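Local coordinates for protein enoyl-CoA hydratase subunit II (Geobacillus kaustophilus, PDB 2EJ5) that probably hydrates the double bond of enoyl-CoA thioesters as a crotonase-family enzyme, with a likely role in phenylacetic acid breakdown, at residues K178-P181 against E187-K190. Numbering follows the deposited sequence.
Sequences KVIP and EEVK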
# COMPACT_ATOMS: atom_id res chain seq x y z
N LYS A 178 14.30 -5.28 11.35
CA LYS A 178 15.45 -6.15 11.17
C LYS A 178 15.30 -7.44 11.96
O LYS A 178 14.45 -7.52 12.84
CB LYS A 178 16.77 -5.45 11.53
CG LYS A 178 16.84 -4.74 12.85
CD LYS A 178 18.17 -3.96 12.90
CE LYS A 178 18.24 -3.06 14.12
NZ LYS A 178 19.63 -2.58 14.38
N VAL A 179 16.11 -8.43 11.61
CA VAL A 179 16.16 -9.69 12.32
C VAL A 179 17.51 -9.73 13.02
O VAL A 179 18.57 -9.53 12.39
CB VAL A 179 15.98 -10.86 11.37
CG1 VAL A 179 16.02 -12.19 12.11
CG2 VAL A 179 14.64 -10.71 10.62
N ILE A 180 17.46 -9.99 14.33
CA ILE A 180 18.64 -9.91 15.18
C ILE A 180 19.03 -11.30 15.69
O ILE A 180 18.16 -12.06 16.15
CB ILE A 180 18.41 -8.89 16.33
CG1 ILE A 180 18.01 -7.51 15.71
CG2 ILE A 180 19.69 -8.78 17.21
CD1 ILE A 180 17.59 -6.43 16.69
N PRO A 181 20.32 -11.68 15.55
CA PRO A 181 20.77 -12.95 16.12
C PRO A 181 20.58 -13.03 17.62
O PRO A 181 20.66 -12.01 18.32
CB PRO A 181 22.27 -12.99 15.74
CG PRO A 181 22.31 -12.19 14.41
CD PRO A 181 21.39 -11.01 14.79
N GLU A 187 21.76 -6.32 23.33
CA GLU A 187 22.54 -5.12 23.01
C GLU A 187 22.00 -4.39 21.79
O GLU A 187 21.96 -3.16 21.78
CB GLU A 187 24.04 -5.45 22.80
CG GLU A 187 24.87 -4.22 22.43
CD GLU A 187 25.10 -3.24 23.59
OE1 GLU A 187 24.76 -3.55 24.75
OE2 GLU A 187 25.61 -2.15 23.32
N GLU A 188 21.61 -5.12 20.76
CA GLU A 188 21.11 -4.44 19.54
C GLU A 188 19.79 -3.74 19.76
O GLU A 188 19.56 -2.65 19.19
CB GLU A 188 20.98 -5.40 18.38
CG GLU A 188 22.28 -5.97 17.97
CD GLU A 188 22.84 -5.29 16.77
OE1 GLU A 188 22.79 -4.03 16.68
OE2 GLU A 188 23.33 -6.06 15.90
N VAL A 189 18.90 -4.37 20.54
CA VAL A 189 17.66 -3.73 20.95
C VAL A 189 17.95 -2.45 21.74
O VAL A 189 17.42 -1.38 21.41
CB VAL A 189 16.74 -4.70 21.78
CG1 VAL A 189 15.58 -3.96 22.36
CG2 VAL A 189 16.27 -5.85 20.89
N LYS A 190 18.77 -2.54 22.79
CA LYS A 190 19.09 -1.32 23.53
C LYS A 190 19.72 -0.23 22.65
O LYS A 190 19.36 0.91 22.79
CB LYS A 190 19.86 -1.55 24.86
CG LYS A 190 21.31 -1.86 24.80
CD LYS A 190 22.01 -1.73 26.22
CE LYS A 190 22.47 -0.31 26.55
NZ LYS A 190 23.38 -0.31 27.76
O HOH W 1 20.75 -2.16 16.69
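I180 and E188 make the main apolar contact, where the strand meets the helix. Both methyls of I180, CG2 on the branch and CD1 at the end of the chain, lie against the aliphatic stem of E188. I180 CG2 is 3.8 Å from E188 CB. I180 CD1 is 3.9 Å from E188 CB. I180 CG2 also touches E188 CG. A looser apolar contact follows one residue on, with I180 CD1 4.4 Å from V189 CG2. Strand 178-180 is the outermost strand, within this chain, of the mixed sheet in the crotonase fold. It runs parallel to strand 118-122, with backbone hydrogen bonds between K178 and I180 and L121. Helix 185-197 packs on the sheet beside this strand; V189 also touches L120 and W15. The polar part runs through water 1, which links K178 to the E188 side chain and to the helix backbone. K178 is extended beyond CG and meets the E188 side chain at about a right angle. K178 NZ donates to the water oxygen at 2.6 Å. The water donates to E188 OE1 and to E188 O, each at 2.8 Å. The E188 chain is bent at chi2 (-100°), which brings OE1 round to the water. K178 NZ and E188 OE1 stay 4.2 Å apart, too far for a direct salt bridge.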